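Side-chain contacts in uncharacterized protein (Streptococcus pneumoniae, PDB 3LFT), which probably serves as the substrate-binding component of an ABC transporter, with L-tryptophan held in its ligand pocket: residues Thr92-Ala97 against Lys101-Pro106; Thr111-His116 against Gly240-Lys245. One frame throughout, in Å; residues are numbered along the deposited sequence.

Contact 1 (Thr92-Ala97 against Lys101-Pro106); sequences TDPIGA and KDLKKP. With TRP (tryptophan), chain C.
Asp102 OD1 is gripped by two backbone N-H groups, while the backbone of the same residue receives the side chain of Ile95. The stronger bond comes from Lys105 N at 2.8 Å, which meets OD1 almost head-on along the carboxylate C-O bond and is nearly straight (178°). Lys104 N adds a weak, bent bond to the same oxygen. With its carboxylate turned back onto its own turn, Asp102 leaves its main chain to face Ile95, whose CD1 comes within 3.9 Å of Asp102 CA. The torsions account for this reach: CG1 of Ile95 stands anti to its carbonyl carbon (chi1 -63°), and the extended second torsion carries CD1 across to the other segment. There the methyl also lies 4.3 Å from Leu103 CG, and Leu103 CD2 makes a looser contact with the ring atom CG of Pro94. No hydrogen bond joins the two segments; their meeting is apolar and lies at the surface.

The pair illustrates how a long connection between parallel strands, here 86-89 and 110-115 of a Rossmann-like lobe, can be shaped by Asx motifs. Asp102 closes one, and Asp93 the other: Gly96 N reaches Asp93 OD1 at 3.0 Å, approaching from above the carboxylate plane, 57° out of it. The second carboxylate oxygen, OD2, turns to Thr149 OG1 on helix 145-160 of the other lobe. One residue earlier, the loop enters the tryptophan pocket. Thr92 N donates to the ligand's carboxylate atom OXT, and Thr92 OG1 receives the ligand amino group, with 2.8 Å between OG1 and the tryptophan N.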
loop_
_atom_site.group_PDB
_atom_site.type_symbol
_atom_site.label_atom_id
_atom_site.label_comp_id
_atom_site.label_asym_id
_atom_site.label_seq_id
_atom_site.Cartn_x
_atom_site.Cartn_y
_atom_site.Cartn_z
ATOM N N THR A 92 2.915 3.297 4.433
ATOM C CA THR A 92 4.175 2.566 4.241
ATOM C C THR A 92 5.370 3.193 4.965
ATOM O O THR A 92 6.217 2.490 5.514
ATOM C CB THR A 92 4.444 2.361 2.735
ATOM O OG1 THR A 92 3.486 1.422 2.238
ATOM C CG2 THR A 92 5.855 1.896 2.401
ATOM N N ASP A 93 5.426 4.520 4.977
ATOM C CA ASP A 93 6.568 5.222 5.586
ATOM C C ASP A 93 6.082 6.420 6.404
ATOM O O ASP A 93 6.108 7.554 5.928
ATOM C CB ASP A 93 7.555 5.682 4.505
ATOM C CG ASP A 93 8.722 6.479 5.064
ATOM O OD1 ASP A 93 8.951 6.473 6.290
ATOM O OD2 ASP A 93 9.412 7.120 4.257
ATOM N N PRO A 94 5.652 6.185 7.650
ATOM C CA PRO A 94 5.074 7.262 8.464
ATOM C C PRO A 94 6.061 8.395 8.749
ATOM O O PRO A 94 5.638 9.543 8.790
ATOM C CB PRO A 94 4.664 6.558 9.761
ATOM C CG PRO A 94 4.648 5.131 9.473
ATOM C CD PRO A 94 5.454 4.850 8.236
ATOM N N ILE A 95 7.342 8.090 8.917
ATOM C CA ILE A 95 8.309 9.143 9.212
ATOM C C ILE A 95 8.528 10.021 7.981
ATOM O O ILE A 95 8.482 11.251 8.054
ATOM C CB ILE A 95 9.637 8.556 9.728
ATOM C CG1 ILE A 95 9.403 7.811 11.049
ATOM C CG2 ILE A 95 10.698 9.646 9.900
ATOM C CD1 ILE A 95 10.595 6.950 11.487
ATOM N N GLY A 96 8.756 9.379 6.835
ATOM C CA GLY A 96 8.936 10.114 5.585
ATOM C C GLY A 96 7.691 10.861 5.145
ATOM O O GLY A 96 7.798 11.874 4.434
ATOM N N ALA A 97 6.520 10.394 5.572
ATOM C CA ALA A 97 5.273 11.091 5.277
ATOM C C ALA A 97 5.054 12.282 6.201
ATOM O O ALA A 97 4.085 13.013 6.045
ATOM C CB ALA A 97 4.092 10.111 5.376
ATOM N N LYS A 101 7.042 11.417 14.438
ATOM C CA LYS A 101 8.461 11.747 14.628
ATOM C C LYS A 101 9.356 10.506 14.545
ATOM O O LYS A 101 10.426 10.533 13.926
ATOM C CB LYS A 101 8.692 12.475 15.951
ATOM C CG LYS A 101 10.129 12.928 16.128
ATOM C CD LYS A 101 10.278 13.916 17.252
ATOM C CE LYS A 101 11.738 14.269 17.429
ATOM N NZ LYS A 101 12.290 14.948 16.222
ATOM N N ASP A 102 8.927 9.434 15.211
ATOM C CA ASP A 102 9.578 8.129 15.104
ATOM C C ASP A 102 8.524 7.061 15.400
ATOM O O ASP A 102 7.370 7.383 15.757
ATOM C CB ASP A 102 10.869 7.989 15.938
ATOM C CG ASP A 102 10.636 8.036 17.432
ATOM O OD1 ASP A 102 9.783 7.303 17.958
ATOM O OD2 ASP A 102 11.372 8.781 18.118
ATOM N N LEU A 103 8.908 5.803 15.247
ATOM C CA LEU A 103 7.925 4.719 15.365
ATOM C C LEU A 103 7.530 4.454 16.792
ATOM O O LEU A 103 6.439 3.931 17.027
ATOM C CB LEU A 103 8.483 3.441 14.768
ATOM C CG LEU A 103 8.820 3.423 13.284
ATOM C CD1 LEU A 103 9.471 2.073 12.976
ATOM C CD2 LEU A 103 7.589 3.657 12.422
ATOM N N LYS A 104 8.395 4.789 17.733
ATOM C CA LYS A 104 8.158 4.460 19.129
ATOM C C LYS A 104 7.302 5.489 19.835
ATOM O O LYS A 104 6.356 5.133 20.530
ATOM C CB LYS A 104 9.493 4.291 19.840
ATOM C CG LYS A 104 9.386 4.007 21.334
ATOM C CD LYS A 104 8.673 2.669 21.605
ATOM C CE LYS A 104 8.717 2.272 23.043
ATOM N NZ LYS A 104 10.079 1.937 23.469
ATOM N N LYS A 105 7.627 6.757 19.631
ATOM C CA LYS A 105 6.888 7.875 20.231
ATOM C C LYS A 105 6.511 8.825 19.086
ATOM O O LYS A 105 7.252 9.764 18.766
ATOM C CB LYS A 105 7.729 8.591 21.303
ATOM N N PRO A 106 5.361 8.576 18.459
ATOM C CA PRO A 106 4.942 9.405 17.330
ATOM C C PRO A 106 4.959 10.892 17.658
ATOM O O PRO A 106 5.310 11.699 16.794
ATOM C CB PRO A 106 3.553 8.865 17.008
ATOM C CG PRO A 106 3.710 7.392 17.339
ATOM C CD PRO A 106 4.493 7.401 18.626
HETATM N N TRP C . 0.664 1.516 2.041
HETATM C CA TRP C . 0.049 2.409 1.016
HETATM C C TRP C . 0.291 3.840 1.373
HETATM O O TRP C . -0.422 4.728 0.898
HETATM C CB TRP C . -1.451 2.100 0.890
HETATM C CG TRP C . -1.688 0.677 0.450
HETATM C CD1 TRP C . -2.036 -0.415 1.245
HETATM C CD2 TRP C . -1.559 0.162 -0.918
HETATM N NE1 TRP C . -2.136 -1.542 0.463
HETATM C CE2 TRP C . -1.851 -1.270 -0.811
HETATM C CE3 TRP C . -1.213 0.755 -2.109
HETATM C CZ2 TRP C . -1.794 -2.034 -1.963
HETATM C CZ3 TRP C . -1.158 -0.043 -3.247
HETATM C CH2 TRP C . -1.455 -1.418 -3.159
HETATM O OXT TRP C . 1.214 4.121 2.151
#

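Contact 2 (Thr111-His116 against Gly240-Lys245); sequences TGVSDH and GVATGK. With TRP (tryptophan), chain C.
Val113 sends one methyl, CG2, onto the helical turn formed by Ala242 and Thr243. It rests against the hydroxyl oxygen and backbone N of Thr243, 3.4 Å from OG1 and 3.6 Å from N. The same methyl also packs on Ala242, 4.0 Å from its CB. The valine takes this pose because CG1 is anti to the backbone N (chi1 169°), which leaves CG2 beside that nitrogen and directed at the helix.

The hydroxyl of Thr243 bonds to the carbonyl oxygen of Leu239, one turn back in the helix, which satisfies this buried polar group although its neighbour across the contact is a methyl. Around this pair, Leu239 and Met246 also touch Val113, while Ile87 and Ala89 of strand 86-89 meet Thr243. Ala242 also touches Asn262 and Phe264 of the neighbouring strand 262-264.

Two residues along the strand from Val113, Asp115 enters the ligand site. Its first torsion (chi1 52°) turns the carboxylate toward the ligand amino group, and OD2 accepts a hydrogen bond from it, 2.7 Å from the tryptophan N. OD1 lies at 2.8 Å from the same nitrogen, which therefore sits before both carboxylate oxygens, as suits a probably charged ammonium group. Leu239 touches Asp115 as well, joining helix and pocket. A helix packed across a parallel sheet, with a ligand-binding residue at the C-terminal end of a strand, is the plan of the Rossmann-like lobes in the periplasmic-binding-protein family of folds, to which this protein belongs by sequence.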
loop_
_atom_site.group_PDB
_atom_site.type_symbol
_atom_site.label_atom_id
_atom_site.label_comp_id
_atom_site.label_asym_id
_atom_site.label_seq_id
_atom_site.Cartn_x
_atom_site.Cartn_y
_atom_site.Cartn_z
ATOM N N THR A 111 -1.074 8.005 15.127
ATOM C CA THR A 111 -0.411 6.694 15.273
ATOM C C THR A 111 -1.073 5.735 14.298
ATOM O O THR A 111 -1.928 6.164 13.524
ATOM C CB THR A 111 -0.447 6.203 16.736
ATOM O OG1 THR A 111 0.365 5.028 16.818
ATOM C CG2 THR A 111 -1.843 5.882 17.200
ATOM N N GLY A 112 -0.681 4.463 14.323
ATOM C CA GLY A 112 -1.411 3.464 13.515
ATOM C C GLY A 112 -0.538 2.366 12.971
ATOM O O GLY A 112 0.454 1.990 13.589
ATOM N N VAL A 113 -0.922 1.882 11.783
ATOM C CA VAL A 113 -0.357 0.668 11.180
ATOM C C VAL A 113 0.369 1.009 9.887
ATOM O O VAL A 113 -0.151 1.755 9.051
ATOM C CB VAL A 113 -1.512 -0.343 10.895
ATOM C CG1 VAL A 113 -1.015 -1.499 10.017
ATOM C CG2 VAL A 113 -2.079 -0.867 12.214
ATOM N N SER A 114 1.563 0.423 9.746
ATOM C CA SER A 114 2.441 0.703 8.617
ATOM C C SER A 114 2.817 -0.578 7.891
ATOM O O SER A 114 3.197 -1.567 8.546
ATOM C CB SER A 114 3.717 1.376 9.140
ATOM O OG SER A 114 4.715 1.466 8.130
ATOM N N ASP A 115 2.678 -0.576 6.555
ATOM C CA ASP A 115 3.071 -1.705 5.704
ATOM C C ASP A 115 4.368 -1.382 4.968
ATOM O O ASP A 115 4.377 -0.721 3.916
ATOM C CB ASP A 115 1.922 -2.061 4.728
ATOM C CG ASP A 115 1.384 -0.875 3.928
ATOM O OD1 ASP A 115 1.333 0.260 4.449
ATOM O OD2 ASP A 115 0.911 -1.113 2.772
ATOM N N HIS A 116 5.487 -1.825 5.544
ATOM C CA HIS A 116 6.806 -1.643 4.953
ATOM C C HIS A 116 7.001 -2.597 3.773
ATOM O O HIS A 116 6.755 -3.800 3.884
ATOM C CB HIS A 116 7.870 -1.916 6.025
ATOM C CG HIS A 116 9.270 -1.794 5.516
ATOM N ND1 HIS A 116 10.043 -2.884 5.173
ATOM C CD2 HIS A 116 10.024 -0.701 5.261
ATOM C CE1 HIS A 116 11.215 -2.462 4.725
ATOM N NE2 HIS A 116 11.226 -1.147 4.767
ATOM N N GLY A 240 -5.741 -4.436 8.165
ATOM C CA GLY A 240 -6.993 -3.801 8.578
ATOM C C GLY A 240 -7.405 -4.212 9.980
ATOM O O GLY A 240 -7.817 -3.369 10.784
ATOM N N VAL A 241 -7.312 -5.502 10.303
ATOM C CA VAL A 241 -7.666 -5.939 11.664
ATOM C C VAL A 241 -6.795 -5.248 12.703
ATOM O O VAL A 241 -7.291 -4.768 13.730
ATOM C CB VAL A 241 -7.564 -7.476 11.808
ATOM C CG1 VAL A 241 -7.800 -7.926 13.253
ATOM C CG2 VAL A 241 -8.576 -8.142 10.893
ATOM N N ALA A 242 -5.499 -5.147 12.427
ATOM C CA ALA A 242 -4.592 -4.506 13.374
ATOM C C ALA A 242 -4.939 -3.029 13.544
ATOM O O ALA A 242 -4.860 -2.483 14.644
ATOM C CB ALA A 242 -3.141 -4.666 12.908
ATOM N N THR A 243 -5.367 -2.387 12.453
ATOM C CA THR A 243 -5.810 -1.007 12.531
ATOM C C THR A 243 -7.071 -0.924 13.393
ATOM O O THR A 243 -7.190 -0.034 14.243
ATOM C CB THR A 243 -6.105 -0.438 11.142
ATOM O OG1 THR A 243 -4.932 -0.496 10.319
ATOM C CG2 THR A 243 -6.569 1.006 11.228
ATOM N N GLY A 244 -8.017 -1.842 13.175
ATOM C CA GLY A 244 -9.230 -1.877 14.014
ATOM C C GLY A 244 -8.905 -1.955 15.491
ATOM O O GLY A 244 -9.508 -1.253 16.324
ATOM N N LYS A 245 -7.982 -2.835 15.840
ATOM C CA LYS A 245 -7.601 -2.958 17.231
ATOM C C LYS A 245 -6.953 -1.719 17.799
ATOM O O LYS A 245 -7.206 -1.381 18.959
ATOM C CB LYS A 245 -6.742 -4.192 17.433
ATOM C CG LYS A 245 -7.607 -5.433 17.259
ATOM C CD LYS A 245 -6.862 -6.732 17.402
ATOM C CE LYS A 245 -7.825 -7.896 17.199
ATOM N NZ LYS A 245 -8.863 -7.982 18.262
HETATM N N TRP C . 0.664 1.516 2.041
HETATM C CA TRP C . 0.049 2.409 1.016
HETATM C C TRP C . 0.291 3.840 1.373
HETATM O O TRP C . -0.422 4.728 0.898
HETATM C CB TRP C . -1.451 2.100 0.890
HETATM C CG TRP C . -1.688 0.677 0.450
HETATM C CD1 TRP C . -2.036 -0.415 1.245
HETATM C CD2 TRP C . -1.559 0.162 -0.918
HETATM N NE1 TRP C . -2.136 -1.542 0.463
HETATM C CE2 TRP C . -1.851 -1.270 -0.811
HETATM C CE3 TRP C . -1.213 0.755 -2.109
HETATM C CZ2 TRP C . -1.794 -2.034 -1.963
HETATM C CZ3 TRP C . -1.158 -0.043 -3.247
HETATM C CH2 TRP C . -1.455 -1.418 -3.159
HETATM O OXT TRP C . 1.214 4.121 2.151
#

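Contact 1 closes before contact 2 opens along the chain, yet their centres lie only 13 Å apart and both belong to the lobe built on the six-stranded parallel sheet. Contact 1 occupies the loop leading to strand 110-115; contact 2 backs that strand with helix 236-251, to which the chain returns after forming the second lobe. They meet directly where Thr92 OG1 lies 2.9 Å from Asp115 O, a probable hydrogen bond, and where Pro94 packs on Ser114. A surface loop and a buried strand-helix interface thus converge on one ligand: each contact supplies one ligand-binding residue to a pocket in which Thr71, Ala90, Asn196 and Gln236 also contribute hydrogen bonds.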